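Local coordinates for coat protein (Sulfolobus turreted icosahedral virus, PDB 2BBD) that forms the capsid of an archaeal virus as its major coat protein, with a structure pointing to common ancestry with eukaryotic and bacterial viruses, at residues 40-51 and 141-149. Sequence-based numbering, arbitrary orientation.
Sequences SISNSGTAAVTL and PSGVSINAS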
ATOM      1  N   SER A  40       4.054 -19.650  12.773  1.00 24.00           N
ATOM      2  CA  SER A  40       3.910 -19.420  14.199  1.00 26.23           C
ATOM      3  C   SER A  40       5.013 -18.540  14.741  1.00 24.52           C
ATOM      4  O   SER A  40       6.017 -18.292  14.072  1.00 25.06           O
ATOM      5  CB  SER A  40       3.932 -20.746  14.961  1.00 26.03           C
ATOM      6  OG  SER A  40       5.241 -21.287  14.964  1.00 28.90           O
ATOM      7  N   ILE A  41       4.791 -18.061  15.960  1.00 23.46           N
ATOM      8  CA  ILE A  41       5.751 -17.236  16.678  1.00 22.26           C
ATOM      9  C   ILE A  41       5.975 -17.990  17.983  1.00 21.96           C
ATOM     10  O   ILE A  41       5.022 -18.322  18.682  1.00 22.78           O
ATOM     11  CB  ILE A  41       5.194 -15.814  16.956  1.00 20.53           C
ATOM     12  CG1 ILE A  41       5.011 -15.070  15.623  1.00 20.62           C
ATOM     13  CG2 ILE A  41       6.158 -15.040  17.875  1.00 21.45           C
ATOM     14  CD1 ILE A  41       4.380 -13.692  15.744  1.00 19.30           C
ATOM     15  N   SER A  42       7.234 -18.272  18.296  1.00 23.09           N
ATOM     16  CA  SER A  42       7.566 -19.027  19.499  1.00 24.57           C
ATOM     17  C   SER A  42       8.379 -18.281  20.531  1.00 23.87           C
ATOM     18  O   SER A  42       9.156 -17.388  20.203  1.00 23.37           O
ATOM     19  CB  SER A  42       8.316 -20.310  19.122  1.00 25.84           C
ATOM     20  OG  SER A  42       7.442 -21.253  18.543  1.00 30.15           O
ATOM     21  N   ASN A  43       8.191 -18.677  21.787  1.00 24.60           N
ATOM     22  CA  ASN A  43       8.898 -18.091  22.916  1.00 26.90           C
ATOM     23  C   ASN A  43       9.573 -19.223  23.688  1.00 29.39           C
ATOM     24  O   ASN A  43       8.899 -20.070  24.275  1.00 31.73           O
ATOM     25  CB  ASN A  43       7.918 -17.353  23.831  1.00 24.78           C
ATOM     26  CG  ASN A  43       8.586 -16.774  25.079  1.00 26.38           C
ATOM     27  OD1 ASN A  43       9.810 -16.817  25.226  1.00 23.95           O
ATOM     28  ND2 ASN A  43       7.777 -16.221  25.976  1.00 23.43           N
ATOM     29  N   SER A  44      10.900 -19.251  23.670  1.00 30.86           N
ATOM     30  CA  SER A  44      11.627 -20.292  24.390  1.00 33.89           C
ATOM     31  C   SER A  44      12.207 -19.742  25.689  1.00 34.17           C
ATOM     32  O   SER A  44      12.940 -20.435  26.391  1.00 35.68           O
ATOM     33  CB  SER A  44      12.739 -20.871  23.510  1.00 34.44           C
ATOM     34  OG  SER A  44      13.684 -19.881  23.163  1.00 37.72           O
ATOM     35  N   GLY A  45      11.871 -18.491  25.999  1.00 33.52           N
ATOM     36  CA  GLY A  45      12.348 -17.862  27.218  1.00 32.95           C
ATOM     37  C   GLY A  45      11.662 -18.411  28.463  1.00 33.48           C
ATOM     38  O   GLY A  45      10.915 -19.385  28.389  1.00 33.71           O
ATOM     39  N   THR A  46      11.900 -17.774  29.605  1.00 32.64           N
ATOM     40  CA  THR A  46      11.330 -18.221  30.877  1.00 35.06           C
ATOM     41  C   THR A  46      10.095 -17.429  31.270  1.00 34.35           C
ATOM     42  O   THR A  46       9.339 -17.837  32.152  1.00 35.61           O
ATOM     43  CB  THR A  46      12.343 -18.074  32.025  1.00 35.92           C
ATOM     44  OG1 THR A  46      12.556 -16.684  32.286  1.00 41.08           O
ATOM     45  CG2 THR A  46      13.671 -18.708  31.662  1.00 35.39           C
ATOM     46  N   ALA A  47       9.899 -16.283  30.632  1.00 32.69           N
ATOM     47  CA  ALA A  47       8.739 -15.460  30.937  1.00 29.11           C
ATOM     48  C   ALA A  47       7.884 -15.267  29.691  1.00 28.93           C
ATOM     49  O   ALA A  47       8.392 -15.315  28.565  1.00 27.01           O
ATOM     50  CB  ALA A  47       9.188 -14.116  31.483  1.00 27.65           C
ATOM     51  N   ALA A  48       6.584 -15.074  29.895  1.00 26.85           N
ATOM     52  CA  ALA A  48       5.670 -14.853  28.779  1.00 25.30           C
ATOM     53  C   ALA A  48       6.046 -13.520  28.161  1.00 24.13           C
ATOM     54  O   ALA A  48       6.405 -12.576  28.873  1.00 23.00           O
ATOM     55  CB  ALA A  48       4.227 -14.811  29.266  1.00 23.53           C
ATOM     56  N   VAL A  49       5.973 -13.449  26.838  1.00 23.59           N
ATOM     57  CA  VAL A  49       6.307 -12.227  26.128  1.00 22.43           C
ATOM     58  C   VAL A  49       5.059 -11.597  25.534  1.00 22.79           C
ATOM     59  O   VAL A  49       4.219 -12.277  24.944  1.00 24.38           O
ATOM     60  CB  VAL A  49       7.315 -12.493  24.979  1.00 23.92           C
ATOM     61  CG1 VAL A  49       7.537 -11.216  24.166  1.00 24.35           C
ATOM     62  CG2 VAL A  49       8.637 -13.001  25.556  1.00 21.95           C
ATOM     63  N   THR A  50       4.928 -10.295  25.721  1.00 22.55           N
ATOM     64  CA  THR A  50       3.806  -9.576  25.159  1.00 22.25           C
ATOM     65  C   THR A  50       4.293  -9.062  23.817  1.00 23.09           C
ATOM     66  O   THR A  50       5.247  -8.291  23.761  1.00 24.66           O
ATOM     67  CB  THR A  50       3.419  -8.378  26.026  1.00 25.28           C
ATOM     68  OG1 THR A  50       3.052  -8.843  27.332  1.00 28.50           O
ATOM     69  CG2 THR A  50       2.244  -7.626  25.404  1.00 24.12           C
ATOM     70  N   LEU A  51       3.656  -9.497  22.736  1.00 22.46           N
ATOM     71  CA  LEU A  51       4.057  -9.047  21.408  1.00 21.29           C
ATOM     72  C   LEU A  51       3.854  -7.539  21.306  1.00 24.10           C
ATOM     73  O   LEU A  51       3.001  -6.969  21.987  1.00 24.53           O
ATOM     74  CB  LEU A  51       3.266  -9.811  20.338  1.00 19.44           C
ATOM     75  CG  LEU A  51       3.734 -11.269  20.282  1.00 18.22           C
ATOM     76  CD1 LEU A  51       2.773 -12.151  19.509  1.00 15.25           C
ATOM     77  CD2 LEU A  51       5.129 -11.298  19.658  1.00 20.49           C
ATOM     78  N   PRO A 141      10.299  -9.859  16.537  1.00 24.31           N
ATOM     79  CA  PRO A 141      10.116  -9.052  17.746  1.00 25.58           C
ATOM     80  C   PRO A 141      11.035  -9.589  18.842  1.00 25.12           C
ATOM     81  O   PRO A 141      11.397 -10.766  18.843  1.00 25.21           O
ATOM     82  CB  PRO A 141       8.641  -9.262  18.087  1.00 26.32           C
ATOM     83  CG  PRO A 141       8.020  -9.510  16.739  1.00 25.08           C
ATOM     84  CD  PRO A 141       9.022 -10.438  16.090  1.00 23.31           C
ATOM     85  N   SER A 142      11.424  -8.726  19.766  1.00 24.98           N
ATOM     86  CA  SER A 142      12.297  -9.147  20.844  1.00 27.16           C
ATOM     87  C   SER A 142      11.683 -10.277  21.671  1.00 25.71           C
ATOM     88  O   SER A 142      10.480 -10.275  21.960  1.00 23.94           O
ATOM     89  CB  SER A 142      12.597  -7.962  21.763  1.00 29.01           C
ATOM     90  OG  SER A 142      13.367  -8.377  22.878  1.00 35.44           O
ATOM     91  N   GLY A 143      12.522 -11.244  22.030  1.00 25.70           N
ATOM     92  CA  GLY A 143      12.093 -12.354  22.859  1.00 22.90           C
ATOM     93  C   GLY A 143      11.394 -13.508  22.175  1.00 25.46           C
ATOM     94  O   GLY A 143      10.985 -14.454  22.850  1.00 26.91           O
ATOM     95  N   VAL A 144      11.229 -13.449  20.857  1.00 23.77           N
ATOM     96  CA  VAL A 144      10.564 -14.546  20.160  1.00 23.75           C
ATOM     97  C   VAL A 144      11.227 -14.931  18.841  1.00 24.38           C
ATOM     98  O   VAL A 144      12.095 -14.226  18.327  1.00 24.47           O
ATOM     99  CB  VAL A 144       9.075 -14.222  19.864  1.00 24.52           C
ATOM    100  CG1 VAL A 144       8.342 -13.888  21.161  1.00 25.54           C
ATOM    101  CG2 VAL A 144       8.975 -13.077  18.872  1.00 23.04           C
ATOM    102  N   SER A 145      10.807 -16.066  18.305  1.00 23.58           N
ATOM    103  CA  SER A 145      11.325 -16.545  17.037  1.00 26.86           C
ATOM    104  C   SER A 145      10.136 -16.729  16.101  1.00 26.02           C
ATOM    105  O   SER A 145       9.036 -17.061  16.551  1.00 27.81           O
ATOM    106  CB  SER A 145      12.063 -17.874  17.237  1.00 26.91           C
ATOM    107  OG  SER A 145      11.189 -18.865  17.748  1.00 32.60           O
ATOM    108  N   ILE A 146      10.356 -16.509  14.806  1.00 26.49           N
ATOM    109  CA  ILE A 146       9.305 -16.647  13.794  1.00 24.92           C
ATOM    110  C   ILE A 146       9.521 -17.937  13.006  1.00 27.01           C
ATOM    111  O   ILE A 146      10.607 -18.181  12.488  1.00 26.74           O
ATOM    112  CB  ILE A 146       9.328 -15.459  12.791  1.00 24.68           C
ATOM    113  CG1 ILE A 146       9.058 -14.140  13.524  1.00 24.45           C
ATOM    114  CG2 ILE A 146       8.304 -15.670  11.690  1.00 24.96           C
ATOM    115  CD1 ILE A 146       7.729 -14.080  14.181  1.00 25.91           C
ATOM    116  N   ASN A 147       8.483 -18.760  12.920  1.00 27.11           N
ATOM    117  CA  ASN A 147       8.559 -20.016  12.185  1.00 27.98           C
ATOM    118  C   ASN A 147       7.417 -19.982  11.156  1.00 25.26           C
ATOM    119  O   ASN A 147       6.312 -20.442  11.425  1.00 24.87           O
ATOM    120  CB  ASN A 147       8.394 -21.192  13.156  1.00 29.75           C
ATOM    121  CG  ASN A 147       9.029 -20.917  14.528  1.00 35.99           C
ATOM    122  OD1 ASN A 147       8.335 -20.882  15.557  1.00 36.08           O
ATOM    123  ND2 ASN A 147      10.343 -20.705  14.545  1.00 35.10           N
ATOM    124  N   ALA A 148       7.696 -19.430   9.977  1.00 25.42           N
ATOM    125  CA  ALA A 148       6.676 -19.300   8.942  1.00 24.07           C
ATOM    126  C   ALA A 148       7.232 -19.187   7.517  1.00 23.51           C
ATOM    127  O   ALA A 148       8.447 -19.100   7.301  1.00 24.79           O
ATOM    128  CB  ALA A 148       5.801 -18.071   9.259  1.00 22.16           C
ATOM    129  N   SER A 149       6.315 -19.165   6.554  1.00 23.10           N
ATOM    130  CA  SER A 149       6.645 -19.054   5.134  1.00 22.92           C
ATOM    131  C   SER A 149       5.615 -18.180   4.414  1.00 24.44           C
ATOM    132  O   SER A 149       4.472 -18.032   4.868  1.00 23.09           O
ATOM    133  CB  SER A 149       6.646 -20.439   4.466  1.00 23.84           C
ATOM    134  OG  SER A 149       7.651 -21.291   4.987  1.00 24.74           O
TER
HETATM  135  O   HOH W   1      11.933 -19.125  20.266  1.00 41.15           O
HETATM  136  O   HOH W   2      12.310 -16.843  22.274  1.00 23.50           O
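N147 reaches across to the neighbouring strand and offers one amide oxygen to two serines: S42 OG donates to N147 OD1 at 3.1 Å, almost in line with the carbonyl bond, and S40 OG adds a weak bond to the same OD1 at 3.2 Å. With N147 CG anti to the carbonyl carbon (chi1 -35°, rotated off the staggered position) and chi2 118°, OD1 lies near both hydroxyls, over the face that S40, S42 and S145 share. Beneath it the backbones pair antiparallel, S40 with N147 and S42 with S145 as hydrogen-bonded pairs; S42 N to S145 O is 2.8 Å. They join strands 29-43 and 145-158, neighbours in an antiparallel sheet of one jelly roll of this double jelly-roll capsid protein, and strand 108-123 flanks the other edge of 29-43. On the opposite face I41 and I146 lie side by side, and I41 CG2 packs on V144 CG2 (3.6 Å). Past the strand pairing the 44-48 loop folds back, with N43 OD1 closing an Asx turn onto G45 N and N43 ND2 holding A47 O. This return brings V49 CG1 to within 4.1 Å of V144 CG1, while one water links S44 N to G143 O.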